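Local coordinates for protein transcriptional regulator (GntR family) (PDB 3DDV) that probably represses or otherwise controls transcription in Enterococcus faecalis as a GntR-family regulator whose UTRA domain would sense a small effector molecule, at residues L35-I40 and S66-S71; I46-E51 and S137-Y142; D110-V115 and R131-G136. All blocks are in the same frame, centred on the assembly; numbering follows the deposited sequence.

Interaction 1: residues L35-I40 and S66-S71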
ATOM      1  N   LEU B  35      24.724  25.536  14.975  1.00 46.28           N
ATOM      2  CA  LEU B  35      24.359  26.800  14.366  1.00 46.29           C
ATOM      3  C   LEU B  35      22.939  26.631  13.908  1.00 46.83           C
ATOM      4  O   LEU B  35      22.616  25.662  13.252  1.00 46.30           O
ATOM      5  CB  LEU B  35      25.238  27.095  13.157  1.00 46.24           C
ATOM      6  CG  LEU B  35      24.936  28.427  12.479  1.00 46.30           C
ATOM      7  CD1 LEU B  35      25.232  29.579  13.484  1.00 43.82           C
ATOM      8  CD2 LEU B  35      25.739  28.595  11.188  1.00 45.71           C
ATOM      9  N   ARG B  36      22.075  27.552  14.268  1.00 47.99           N
ATOM     10  CA  ARG B  36      20.702  27.396  13.911  1.00 49.43           C
ATOM     11  C   ARG B  36      20.335  28.572  13.114  1.00 49.82           C
ATOM     12  O   ARG B  36      20.577  29.701  13.541  1.00 50.82           O
ATOM     13  CB  ARG B  36      19.860  27.402  15.142  1.00 50.62           C
ATOM     14  CG  ARG B  36      18.544  26.744  14.902  1.00 53.89           C
ATOM     15  CD  ARG B  36      17.397  27.532  15.442  1.00 59.18           C
ATOM     16  NE  ARG B  36      16.346  26.604  15.706  1.00 60.92           N
ATOM     17  CZ  ARG B  36      16.332  25.778  16.746  1.00 66.27           C
ATOM     18  NH1 ARG B  36      17.321  25.808  17.688  1.00 67.71           N
ATOM     19  NH2 ARG B  36      15.294  24.923  16.862  1.00 67.71           N
ATOM     20  N   MET B  37      19.807  28.328  11.934  1.00 50.15           N
ATOM     21  CA  MET B  37      19.464  29.409  11.012  1.00 50.53           C
ATOM     22  C   MET B  37      18.126  29.161  10.346  1.00 50.57           C
ATOM     23  O   MET B  37      17.724  28.013  10.096  1.00 49.67           O
ATOM     24  CB  MET B  37      20.575  29.670  10.004  1.00 50.08           C
ATOM     25  CG  MET B  37      20.814  28.662   8.907  1.00 51.20           C
ATOM     26  SD  MET B  37      21.843  29.383   7.587  1.00 51.62           S
ATOM     27  CE  MET B  37      20.634  30.368   6.685  1.00 49.85           C
ATOM     28  N   GLU B  38      17.395  30.253  10.178  1.00 51.66           N
ATOM     29  CA  GLU B  38      16.036  30.242   9.655  1.00 52.46           C
ATOM     30  C   GLU B  38      16.030  31.137   8.461  1.00 53.53           C
ATOM     31  O   GLU B  38      16.639  32.206   8.506  1.00 53.65           O
ATOM     32  CB  GLU B  38      15.083  30.837  10.656  1.00 52.43           C
ATOM     33  CG  GLU B  38      14.755  29.897  11.743  1.00 54.18           C
ATOM     34  CD  GLU B  38      13.953  30.507  12.845  1.00 54.07           C
ATOM     35  OE1 GLU B  38      13.540  31.687  12.759  1.00 55.92           O
ATOM     36  OE2 GLU B  38      13.758  29.775  13.813  1.00 57.93           O
ATOM     37  N   ARG B  39      15.297  30.755   7.431  1.00 54.36           N
ATOM     38  CA  ARG B  39      15.463  31.388   6.147  1.00 56.22           C
ATOM     39  C   ARG B  39      14.182  31.275   5.311  1.00 55.31           C
ATOM     40  O   ARG B  39      13.562  30.232   5.292  1.00 54.64           O
ATOM     41  CB  ARG B  39      16.628  30.662   5.494  1.00 56.60           C
ATOM     42  CG  ARG B  39      17.081  31.159   4.178  1.00 59.42           C
ATOM     43  CD  ARG B  39      17.265  29.992   3.151  1.00 61.15           C
ATOM     44  NE  ARG B  39      18.418  29.123   3.444  1.00 64.98           N
ATOM     45  CZ  ARG B  39      19.690  29.412   3.139  1.00 66.66           C
ATOM     46  NH1 ARG B  39      20.023  30.555   2.534  1.00 63.65           N
ATOM     47  NH2 ARG B  39      20.641  28.535   3.460  1.00 68.83           N
ATOM     48  N   ILE B  40      13.771  32.375   4.679  1.00 55.53           N
ATOM     49  CA  ILE B  40      12.686  32.392   3.666  1.00 55.67           C
ATOM     50  C   ILE B  40      13.292  32.558   2.258  1.00 55.60           C
ATOM     51  O   ILE B  40      14.177  33.363   2.068  1.00 54.08           O
ATOM     52  CB  ILE B  40      11.687  33.547   3.926  1.00 55.53           C
ATOM     53  CG1 ILE B  40      11.273  33.571   5.401  1.00 54.13           C
ATOM     54  CG2 ILE B  40      10.484  33.390   3.059  1.00 55.36           C
ATOM     55  CD1 ILE B  40      10.345  34.665   5.773  1.00 53.68           C
ATOM     56  N   SER B  66      28.378  34.236   5.104  1.00 56.97           N
ATOM     57  CA  SER B  66      28.018  34.230   3.673  1.00 56.91           C
ATOM     58  C   SER B  66      28.194  32.856   3.090  1.00 56.41           C
ATOM     59  O   SER B  66      27.318  32.378   2.368  1.00 56.18           O
ATOM     60  CB  SER B  66      28.938  35.179   2.926  1.00 56.99           C
ATOM     61  OG  SER B  66      30.186  35.234   3.630  1.00 59.35           O
ATOM     62  N   GLU B  67      29.352  32.248   3.379  1.00 56.50           N
ATOM     63  CA  GLU B  67      29.674  30.888   2.958  1.00 56.88           C
ATOM     64  C   GLU B  67      28.587  29.997   3.469  1.00 57.09           C
ATOM     65  O   GLU B  67      27.954  29.287   2.704  1.00 57.13           O
ATOM     66  CB  GLU B  67      31.002  30.392   3.531  1.00 56.55           C
ATOM     67  CG  GLU B  67      32.225  31.021   2.939  1.00 57.12           C
ATOM     68  CD  GLU B  67      33.490  30.768   3.761  1.00 57.60           C
ATOM     69  OE1 GLU B  67      33.462  31.002   4.980  1.00 58.04           O
ATOM     70  OE2 GLU B  67      34.531  30.362   3.187  1.00 59.58           O
ATOM     71  N   ILE B  68      28.348  30.057   4.774  1.00 57.54           N
ATOM     72  CA  ILE B  68      27.326  29.190   5.370  1.00 58.10           C
ATOM     73  C   ILE B  68      25.966  29.398   4.762  1.00 58.31           C
ATOM     74  O   ILE B  68      25.267  28.437   4.534  1.00 58.35           O
ATOM     75  CB  ILE B  68      27.235  29.325   6.893  1.00 57.62           C
ATOM     76  CG1 ILE B  68      28.548  28.804   7.507  1.00 57.78           C
ATOM     77  CG2 ILE B  68      26.018  28.560   7.390  1.00 56.58           C
ATOM     78  CD1 ILE B  68      28.785  29.123   8.979  1.00 57.61           C
ATOM     79  N   THR B  69      25.601  30.640   4.486  1.00 59.31           N
ATOM     80  CA  THR B  69      24.251  30.947   4.037  1.00 60.56           C
ATOM     81  C   THR B  69      24.044  30.668   2.570  1.00 61.36           C
ATOM     82  O   THR B  69      23.019  30.103   2.218  1.00 62.44           O
ATOM     83  CB  THR B  69      23.815  32.387   4.383  1.00 60.50           C
ATOM     84  OG1 THR B  69      24.960  33.245   4.440  1.00 62.21           O
ATOM     85  CG2 THR B  69      23.141  32.423   5.749  1.00 60.20           C
ATOM     86  N   ASN B  70      25.019  30.986   1.722  1.00 62.34           N
ATOM     87  CA  ASN B  70      24.847  30.841   0.258  1.00 62.99           C
ATOM     88  C   ASN B  70      25.661  29.712  -0.413  1.00 63.58           C
ATOM     89  O   ASN B  70      25.388  29.363  -1.552  1.00 64.54           O
ATOM     90  CB  ASN B  70      25.191  32.154  -0.481  1.00 63.60           C
ATOM     91  CG  ASN B  70      24.777  33.407   0.296  1.00 65.59           C
ATOM     92  OD1 ASN B  70      25.632  34.122   0.852  1.00 67.25           O
ATOM     93  ND2 ASN B  70      23.464  33.659   0.368  1.00 66.68           N
ATOM     94  N   SER B  71      26.664  29.155   0.249  1.00 63.29           N
ATOM     95  CA  SER B  71      27.600  28.265  -0.442  1.00 62.82           C
ATOM     96  C   SER B  71      27.888  27.054   0.415  1.00 62.07           C
ATOM     97  O   SER B  71      29.023  26.552   0.473  1.00 61.87           O
ATOM     98  CB  SER B  71      28.905  29.027  -0.689  1.00 63.27           C
ATOM     99  OG  SER B  71      28.646  30.339  -1.153  1.00 64.10           O
TER

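Interaction 2: residues I46-E51 and S137-Y142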
ATOM      1  N   ILE B  46       7.597  36.268  -4.437  1.00 63.93           N
ATOM      2  CA  ILE B  46       6.636  35.618  -3.573  1.00 63.43           C
ATOM      3  C   ILE B  46       7.397  34.519  -2.816  1.00 62.78           C
ATOM      4  O   ILE B  46       8.183  33.770  -3.413  1.00 62.44           O
ATOM      5  CB  ILE B  46       5.467  35.049  -4.372  1.00 64.04           C
ATOM      6  CG1 ILE B  46       5.052  36.050  -5.495  1.00 64.30           C
ATOM      7  CG2 ILE B  46       4.323  34.642  -3.416  1.00 63.48           C
ATOM      8  CD1 ILE B  46       3.878  35.573  -6.414  1.00 63.49           C
ATOM      9  N   PRO B  47       7.213  34.457  -1.488  1.00 61.67           N
ATOM     10  CA  PRO B  47       7.885  33.432  -0.705  1.00 60.96           C
ATOM     11  C   PRO B  47       7.387  32.044  -1.051  1.00 59.95           C
ATOM     12  O   PRO B  47       6.214  31.810  -1.014  1.00 59.15           O
ATOM     13  CB  PRO B  47       7.514  33.760   0.751  1.00 61.01           C
ATOM     14  CG  PRO B  47       6.490  34.783   0.712  1.00 61.37           C
ATOM     15  CD  PRO B  47       6.398  35.364  -0.661  1.00 61.75           C
ATOM     16  N   ILE B  48       8.304  31.135  -1.351  1.00 59.29           N
ATOM     17  CA  ILE B  48       7.986  29.746  -1.616  1.00 58.54           C
ATOM     18  C   ILE B  48       8.095  28.929  -0.330  1.00 58.31           C
ATOM     19  O   ILE B  48       7.344  27.992  -0.132  1.00 58.87           O
ATOM     20  CB  ILE B  48       8.959  29.141  -2.644  1.00 58.42           C
ATOM     21  CG1 ILE B  48       9.055  30.012  -3.905  1.00 58.99           C
ATOM     22  CG2 ILE B  48       8.485  27.790  -3.072  1.00 58.78           C
ATOM     23  CD1 ILE B  48       7.686  30.270  -4.638  1.00 58.08           C
ATOM     24  N   CYS B  49       9.027  29.262   0.555  1.00 57.41           N
ATOM     25  CA  CYS B  49       9.374  28.333   1.616  1.00 56.65           C
ATOM     26  C   CYS B  49      10.126  28.929   2.797  1.00 55.55           C
ATOM     27  O   CYS B  49      10.794  29.940   2.721  1.00 55.76           O
ATOM     28  CB  CYS B  49      10.177  27.173   1.009  1.00 56.74           C
ATOM     29  SG  CYS B  49      11.849  27.561   0.528  1.00 59.53           S
ATOM     30  N   PHE B  50       9.989  28.270   3.917  1.00 55.34           N
ATOM     31  CA  PHE B  50      10.672  28.643   5.154  1.00 54.60           C
ATOM     32  C   PHE B  50      11.427  27.427   5.632  1.00 53.70           C
ATOM     33  O   PHE B  50      10.857  26.321   5.743  1.00 54.12           O
ATOM     34  CB  PHE B  50       9.642  29.002   6.199  1.00 54.13           C
ATOM     35  CG  PHE B  50      10.220  29.301   7.522  1.00 54.23           C
ATOM     36  CD1 PHE B  50      10.609  30.578   7.834  1.00 54.72           C
ATOM     37  CD2 PHE B  50      10.364  28.319   8.461  1.00 54.51           C
ATOM     38  CE1 PHE B  50      11.137  30.879   9.049  1.00 54.50           C
ATOM     39  CE2 PHE B  50      10.905  28.615   9.660  1.00 54.91           C
ATOM     40  CZ  PHE B  50      11.288  29.902   9.958  1.00 54.82           C
ATOM     41  N   GLU B  51      12.691  27.619   5.928  1.00 52.40           N
ATOM     42  CA  GLU B  51      13.558  26.523   6.292  1.00 51.48           C
ATOM     43  C   GLU B  51      14.286  26.794   7.614  1.00 49.93           C
ATOM     44  O   GLU B  51      14.898  27.826   7.781  1.00 49.47           O
ATOM     45  CB  GLU B  51      14.546  26.355   5.128  1.00 51.98           C
ATOM     46  CG  GLU B  51      15.784  25.516   5.379  1.00 53.18           C
ATOM     47  CD  GLU B  51      16.677  25.420   4.161  1.00 53.76           C
ATOM     48  OE1 GLU B  51      16.238  24.709   3.179  1.00 60.44           O
ATOM     49  OE2 GLU B  51      17.796  26.009   4.218  1.00 52.48           O
ATOM     50  N   SER B 137       0.454  25.429  -2.470  1.00 58.04           N
ATOM     51  CA  SER B 137      -0.099  25.938  -3.698  1.00 58.40           C
ATOM     52  C   SER B 137       0.979  26.533  -4.617  1.00 58.94           C
ATOM     53  O   SER B 137       0.826  26.563  -5.820  1.00 58.77           O
ATOM     54  CB  SER B 137      -1.090  27.025  -3.340  1.00 58.31           C
ATOM     55  OG  SER B 137      -0.374  28.228  -3.112  1.00 60.24           O
ATOM     56  N   ARG B 138       2.086  26.939  -4.034  1.00 59.42           N
ATOM     57  CA  ARG B 138       3.146  27.524  -4.800  1.00 59.55           C
ATOM     58  C   ARG B 138       4.270  26.569  -5.058  1.00 59.70           C
ATOM     59  O   ARG B 138       5.263  26.958  -5.609  1.00 60.22           O
ATOM     60  CB  ARG B 138       3.700  28.738  -4.081  1.00 59.46           C
ATOM     61  CG  ARG B 138       2.676  29.762  -3.739  1.00 60.00           C
ATOM     62  CD  ARG B 138       3.319  31.004  -3.219  1.00 62.14           C
ATOM     63  NE  ARG B 138       2.392  31.791  -2.425  1.00 63.97           N
ATOM     64  CZ  ARG B 138       2.721  32.416  -1.309  1.00 67.45           C
ATOM     65  NH1 ARG B 138       3.956  32.353  -0.863  1.00 69.16           N
ATOM     66  NH2 ARG B 138       1.817  33.100  -0.643  1.00 68.58           N
ATOM     67  N   PHE B 139       4.138  25.318  -4.670  1.00 20.00           N
ATOM     68  CA  PHE B 139       5.272  24.423  -4.785  1.00 20.00           C
ATOM     69  C   PHE B 139       4.936  23.005  -5.187  1.00 20.00           C
ATOM     70  O   PHE B 139       3.877  22.526  -4.911  1.00 59.96           O
ATOM     71  CB  PHE B 139       6.022  24.416  -3.465  1.00 20.00           C
ATOM     72  CG  PHE B 139       7.259  23.610  -3.481  1.00 20.00           C
ATOM     73  CD1 PHE B 139       8.360  24.050  -4.123  1.00 20.00           C
ATOM     74  CD2 PHE B 139       7.318  22.415  -2.851  1.00 20.00           C
ATOM     75  CE1 PHE B 139       9.477  23.314  -4.138  1.00 20.00           C
ATOM     76  CE2 PHE B 139       8.448  21.686  -2.868  1.00 20.00           C
ATOM     77  CZ  PHE B 139       9.522  22.135  -3.510  1.00 20.00           C
ATOM     78  N   GLU B 140       5.876  22.360  -5.848  1.00 57.79           N
ATOM     79  CA  GLU B 140       5.856  20.957  -6.180  1.00 57.81           C
ATOM     80  C   GLU B 140       7.209  20.316  -5.972  1.00 56.94           C
ATOM     81  O   GLU B 140       8.166  20.791  -6.474  1.00 56.93           O
ATOM     82  CB  GLU B 140       5.524  20.797  -7.671  1.00 58.32           C
ATOM     83  CG  GLU B 140       4.148  21.256  -8.101  1.00 59.77           C
ATOM     84  CD  GLU B 140       3.010  20.450  -7.465  1.00 62.71           C
ATOM     85  OE1 GLU B 140       3.092  19.206  -7.388  1.00 64.64           O
ATOM     86  OE2 GLU B 140       2.016  21.075  -7.049  1.00 65.28           O
ATOM     87  N   PHE B 141       7.295  19.188  -5.309  1.00 56.96           N
ATOM     88  CA  PHE B 141       8.580  18.555  -5.073  1.00 57.82           C
ATOM     89  C   PHE B 141       8.733  17.472  -6.126  1.00 58.49           C
ATOM     90  O   PHE B 141       7.882  16.612  -6.276  1.00 59.23           O
ATOM     91  CB  PHE B 141       8.541  18.043  -3.644  1.00 56.48           C
ATOM     92  CG  PHE B 141       9.733  17.259  -3.187  1.00 55.72           C
ATOM     93  CD1 PHE B 141       9.957  15.964  -3.629  1.00 55.21           C
ATOM     94  CD2 PHE B 141      10.555  17.760  -2.196  1.00 53.44           C
ATOM     95  CE1 PHE B 141      11.018  15.206  -3.133  1.00 55.83           C
ATOM     96  CE2 PHE B 141      11.629  17.044  -1.732  1.00 54.39           C
ATOM     97  CZ  PHE B 141      11.858  15.750  -2.186  1.00 56.64           C
ATOM     98  N   TYR B 142       9.811  17.521  -6.880  1.00 60.30           N
ATOM     99  CA  TYR B 142      10.009  16.604  -7.983  1.00 61.99           C
ATOM    100  C   TYR B 142      10.761  15.361  -7.542  1.00 63.29           C
ATOM    101  O   TYR B 142      11.872  15.429  -7.124  1.00 62.80           O
ATOM    102  CB  TYR B 142      10.690  17.319  -9.167  1.00 62.52           C
ATOM    103  CG  TYR B 142       9.850  18.505  -9.651  1.00 63.41           C
ATOM    104  CD1 TYR B 142       8.892  18.356 -10.667  1.00 64.00           C
ATOM    105  CD2 TYR B 142       9.973  19.768  -9.046  1.00 65.36           C
ATOM    106  CE1 TYR B 142       8.079  19.444 -11.076  1.00 63.03           C
ATOM    107  CE2 TYR B 142       9.180  20.864  -9.443  1.00 64.21           C
ATOM    108  CZ  TYR B 142       8.226  20.677 -10.450  1.00 64.94           C
ATOM    109  OH  TYR B 142       7.441  21.746 -10.824  1.00 65.69           O
TER

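Interaction 3: residues D110-V115 and R131-G136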
ATOM      1  N   ASP B 110      -3.562  27.066   5.978  1.00 61.84           N
ATOM      2  CA  ASP B 110      -3.195  26.714   4.614  1.00 60.95           C
ATOM      3  C   ASP B 110      -2.237  25.547   4.570  1.00 59.30           C
ATOM      4  O   ASP B 110      -1.559  25.249   5.524  1.00 59.02           O
ATOM      5  CB  ASP B 110      -2.569  27.924   3.892  1.00 62.00           C
ATOM      6  CG  ASP B 110      -3.601  28.849   3.279  1.00 63.76           C
ATOM      7  OD1 ASP B 110      -4.784  28.486   3.333  1.00 67.38           O
ATOM      8  OD2 ASP B 110      -3.233  29.921   2.734  1.00 67.68           O
ATOM      9  N   ALA B 111      -2.182  24.912   3.420  1.00 58.06           N
ATOM     10  CA  ALA B 111      -1.548  23.613   3.261  1.00 57.38           C
ATOM     11  C   ALA B 111      -0.053  23.701   3.064  1.00 56.72           C
ATOM     12  O   ALA B 111       0.413  24.337   2.101  1.00 57.57           O
ATOM     13  CB  ALA B 111      -2.156  22.910   2.047  1.00 57.21           C
ATOM     14  N   ILE B 112       0.702  23.003   3.913  1.00 55.21           N
ATOM     15  CA  ILE B 112       2.172  23.053   3.868  1.00 54.33           C
ATOM     16  C   ILE B 112       2.751  21.705   3.550  1.00 53.15           C
ATOM     17  O   ILE B 112       2.348  20.711   4.119  1.00 51.53           O
ATOM     18  CB  ILE B 112       2.785  23.477   5.217  1.00 53.69           C
ATOM     19  CG1 ILE B 112       2.447  24.956   5.538  1.00 52.77           C
ATOM     20  CG2 ILE B 112       4.245  23.206   5.193  1.00 53.76           C
ATOM     21  CD1 ILE B 112       3.005  25.993   4.554  1.00 49.92           C
ATOM     22  N   LEU B 113       3.691  21.681   2.617  1.00 53.06           N
ATOM     23  CA  LEU B 113       4.426  20.464   2.344  1.00 53.03           C
ATOM     24  C   LEU B 113       5.669  20.584   3.182  1.00 53.23           C
ATOM     25  O   LEU B 113       6.454  21.534   3.016  1.00 52.53           O
ATOM     26  CB  LEU B 113       4.823  20.324   0.864  1.00 53.10           C
ATOM     27  CG  LEU B 113       5.594  19.019   0.662  1.00 52.79           C
ATOM     28  CD1 LEU B 113       4.574  17.887   0.587  1.00 54.51           C
ATOM     29  CD2 LEU B 113       6.482  19.039  -0.504  1.00 51.36           C
ATOM     30  N   ARG B 114       5.855  19.616   4.066  1.00 53.46           N
ATOM     31  CA  ARG B 114       6.954  19.664   4.994  1.00 53.18           C
ATOM     32  C   ARG B 114       7.965  18.646   4.653  1.00 51.52           C
ATOM     33  O   ARG B 114       7.654  17.487   4.498  1.00 50.99           O
ATOM     34  CB  ARG B 114       6.501  19.346   6.390  1.00 53.98           C
ATOM     35  CG  ARG B 114       7.615  19.638   7.390  1.00 55.81           C
ATOM     36  CD  ARG B 114       7.104  19.742   8.782  1.00 56.37           C
ATOM     37  NE  ARG B 114       7.073  18.410   9.286  1.00 62.18           N
ATOM     38  CZ  ARG B 114       6.194  17.966  10.177  1.00 66.73           C
ATOM     39  NH1 ARG B 114       5.268  18.789  10.650  1.00 69.41           N
ATOM     40  NH2 ARG B 114       6.236  16.692  10.594  1.00 65.56           N
ATOM     41  N   VAL B 115       9.199  19.078   4.583  1.00 50.91           N
ATOM     42  CA  VAL B 115      10.289  18.151   4.370  1.00 50.00           C
ATOM     43  C   VAL B 115      11.263  18.315   5.499  1.00 50.21           C
ATOM     44  O   VAL B 115      11.737  19.402   5.744  1.00 51.89           O
ATOM     45  CB  VAL B 115      11.031  18.427   3.044  1.00 48.85           C
ATOM     46  CG1 VAL B 115      12.086  17.344   2.795  1.00 43.80           C
ATOM     47  CG2 VAL B 115      10.049  18.487   1.960  1.00 46.27           C
ATOM     48  N   ARG B 131      14.661  21.533   8.035  1.00 48.01           N
ATOM     49  CA  ARG B 131      13.227  21.318   8.183  1.00 48.71           C
ATOM     50  C   ARG B 131      12.599  22.455   7.423  1.00 48.75           C
ATOM     51  O   ARG B 131      12.739  23.641   7.806  1.00 48.68           O
ATOM     52  CB  ARG B 131      12.836  21.355   9.643  1.00 48.30           C
ATOM     53  CG  ARG B 131      13.586  20.314  10.477  1.00 50.13           C
ATOM     54  CD  ARG B 131      13.918  20.816  11.858  1.00 49.77           C
ATOM     55  NE  ARG B 131      15.245  21.374  11.899  1.00 50.32           N
ATOM     56  CZ  ARG B 131      15.778  21.938  12.980  1.00 49.41           C
ATOM     57  NH1 ARG B 131      15.108  22.079  14.096  1.00 49.10           N
ATOM     58  NH2 ARG B 131      16.992  22.407  12.931  1.00 51.37           N
ATOM     59  N   THR B 132      11.973  22.090   6.316  1.00 48.37           N
ATOM     60  CA  THR B 132      11.488  23.050   5.402  1.00 48.79           C
ATOM     61  C   THR B 132       9.992  22.952   5.257  1.00 49.47           C
ATOM     62  O   THR B 132       9.427  21.875   5.220  1.00 49.43           O
ATOM     63  CB  THR B 132      12.112  22.834   4.095  1.00 48.55           C
ATOM     64  OG1 THR B 132      13.512  22.998   4.240  1.00 47.19           O
ATOM     65  CG2 THR B 132      11.570  23.829   3.113  1.00 49.57           C
ATOM     66  N   GLN B 133       9.380  24.111   5.147  1.00 50.15           N
ATOM     67  CA  GLN B 133       7.967  24.223   5.049  1.00 51.36           C
ATOM     68  C   GLN B 133       7.639  25.047   3.772  1.00 52.27           C
ATOM     69  O   GLN B 133       7.950  26.274   3.673  1.00 52.37           O
ATOM     70  CB  GLN B 133       7.541  24.920   6.324  1.00 51.63           C
ATOM     71  CG  GLN B 133       6.332  24.322   6.973  1.00 53.97           C
ATOM     72  CD  GLN B 133       6.363  24.364   8.437  1.00 53.78           C
ATOM     73  OE1 GLN B 133       7.398  24.121   9.045  1.00 59.44           O
ATOM     74  NE2 GLN B 133       5.225  24.645   9.036  1.00 52.86           N
ATOM     75  N   TYR B 134       7.092  24.366   2.766  1.00 52.39           N
ATOM     76  CA  TYR B 134       6.746  24.982   1.459  1.00 51.75           C
ATOM     77  C   TYR B 134       5.255  25.305   1.421  1.00 52.15           C
ATOM     78  O   TYR B 134       4.427  24.491   1.862  1.00 52.17           O
ATOM     79  CB  TYR B 134       6.982  23.999   0.319  1.00 51.18           C
ATOM     80  CG  TYR B 134       8.387  23.515   0.194  1.00 50.26           C
ATOM     81  CD1 TYR B 134       9.306  24.197  -0.577  1.00 49.80           C
ATOM     82  CD2 TYR B 134       8.774  22.347   0.789  1.00 47.46           C
ATOM     83  CE1 TYR B 134      10.594  23.739  -0.704  1.00 49.75           C
ATOM     84  CE2 TYR B 134      10.028  21.901   0.680  1.00 49.62           C
ATOM     85  CZ  TYR B 134      10.951  22.597  -0.060  1.00 50.69           C
ATOM     86  OH  TYR B 134      12.231  22.126  -0.117  1.00 49.39           O
ATOM     87  N   ALA B 135       4.910  26.480   0.906  1.00 52.83           N
ATOM     88  CA  ALA B 135       3.524  26.797   0.539  1.00 53.80           C
ATOM     89  C   ALA B 135       3.026  25.808  -0.500  1.00 54.42           C
ATOM     90  O   ALA B 135       3.553  25.791  -1.596  1.00 54.82           O
ATOM     91  CB  ALA B 135       3.449  28.181  -0.041  1.00 54.12           C
ATOM     92  N   GLY B 136       2.000  25.027  -0.159  1.00 55.21           N
ATOM     93  CA  GLY B 136       1.543  23.917  -0.978  1.00 56.35           C
ATOM     94  C   GLY B 136       1.221  24.346  -2.394  1.00 57.46           C
ATOM     95  O   GLY B 136       1.706  23.758  -3.360  1.00 57.55           O
TER

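Interaction 1: residues L35-I40 and S66-S71
Arg39 points the end of its guanidinium at Thr69, so that both terminal nitrogens donate to one backbone oxygen: NH1 lies 3.0 Å and NH2 3.1 Å from Thr69 O, both bonds somewhat bent. The acceptor sits at the guanidinium edge and in its plane. NH2 meets a lone pair in the carbonyl plane, whereas NH1 is tilted 34° from it. CG of Arg39 is anti to the backbone N (chi1 -176°), and the chain then bends at chi2 and chi3. Met37 CE lies over the centre of one guanidinium face, 3.7 Å above it. The same methyl, turned by the bend at chi3, reaches Thr69 CG2 at 3.4 Å, the two side chains crossing obliquely. In this UTRA domain, of the chorismate lyase-like type, helix 65-70 thus packs against one face of the antiparallel sheet through alternate residues of strand 34-43. At the far end of that row Leu35 and Ile68 meet tip to tip, with Leu35 CD2 3.8 Å from Ile68 CD1; Tyr13 of strand 8-16 and Val60 also touch both side chains. Glu51, on the neighbouring strand, takes Arg39 NE in a salt bridge, which would help to fix the rotation of the group and balance its charge.

Interaction 2: residues I46-E51 and S137-Y142
Arg138 lays its guanidinium beside Ile46 and Pro47 at the start of strand 46-56, carried across to them by a chain extended from CG to NE. Ile46 CG2 sits over one face, 3.3 Å above the plane and offset toward the rim, the two side chains crossing at about a right angle. Pro47 O comes to the edge, near the guanidinium plane; its modelled separation from Arg138 NH1, 2.3 Å, is very short, so that hydrogen bond is doubtful in detail. The firmer polar partner of NH1 is Leu104 O, at the end of helix 98-104, and NH2 is held weakly by Glu105 O. The proline ring also packs there, its CG 3.8 Å from Arg138 NH1. Farther along, Ile48 touches both Arg138 and Phe139: its CD1 lies 4.3 Å from Arg138 CB, while its CG2 approaches Phe139 CD1 obliquely at 3.9 Å, on a ring that also stacks with Tyr134. The Ile48 and Phe139 side chains cross at about a right angle. Ile48 and Cys49 both face Arg41 of the adjacent strand 34-43, a classic beta bulge in the sheet of the UTRA domain. Next in the chain, Glu140 forms a salt bridge with Arg114 of the second subunit, and Phe141 and Tyr142 pair antiparallel with a strand of that subunit, carrying the sheet across the interface.

Interaction 3: residues D110-V115 and R131-G136
Leu113 and Val115 pair with Tyr134 and Thr132 as the hydrogen-bonded pairs of a long beta hairpin, strands 111-121 and 126-135. Val115 and Thr132 exchange two bonds, Thr132 N to Val115 O at 2.8 Å and Val115 N to Thr132 O at 2.9 Å. Leu113 and Tyr134 do the same, Tyr134 N reaching Leu113 O at 2.9 Å, and Gly136 N closes the end of the row on Ala111 O. Between them, Ile112 with Ala135 and Arg114 with Gln133 are non-hydrogen-bonded pairs. The local strand directions make an angle of 151°, a twist within the antiparallel sheet of the UTRA domain, six strands within this chain. At the subunit interface Leu113 packs on Leu113 of the second subunit, and Ser92 OG of the second subunit is hydrogen-bonded to Gly136 O. Tyr134 CG is anti to the carbonyl carbon (chi1 -60°), and the ring turns an edge to the partner strand: Val115 CG2 lies there near the ring plane, 3.6 Å from Tyr134 CE2, as does Leu113 O. Thr132 CG2, from the same strand as Tyr134, stands 3.4 Å above one ring face, offset toward the rim. Ile112 and Gln133, on the same sheet face, both touch Ile100 of helix 98-104.

In the fold
From the N terminus, strand 34-43 comes first, and interaction 1 closes a loop when the chain has turned through strand 46-56 and reaches helix 65-70. Interaction 2 opens inside that loop, at 46-51, but closes only at 137-142, so the two cross. Interaction 3 opens after interaction 1 has closed, and its whole hairpin lies between the two segments of interaction 2. Strand 46-56 joins the halves of the sheet, with strand 34-43 on one side and strand 126-135 on the other. Interaction 1 thus ties a helix to the first half, while interactions 2 and 3, centred about 7 Å apart, tie the second half to the segment near the chain end, and both touch the second subunit.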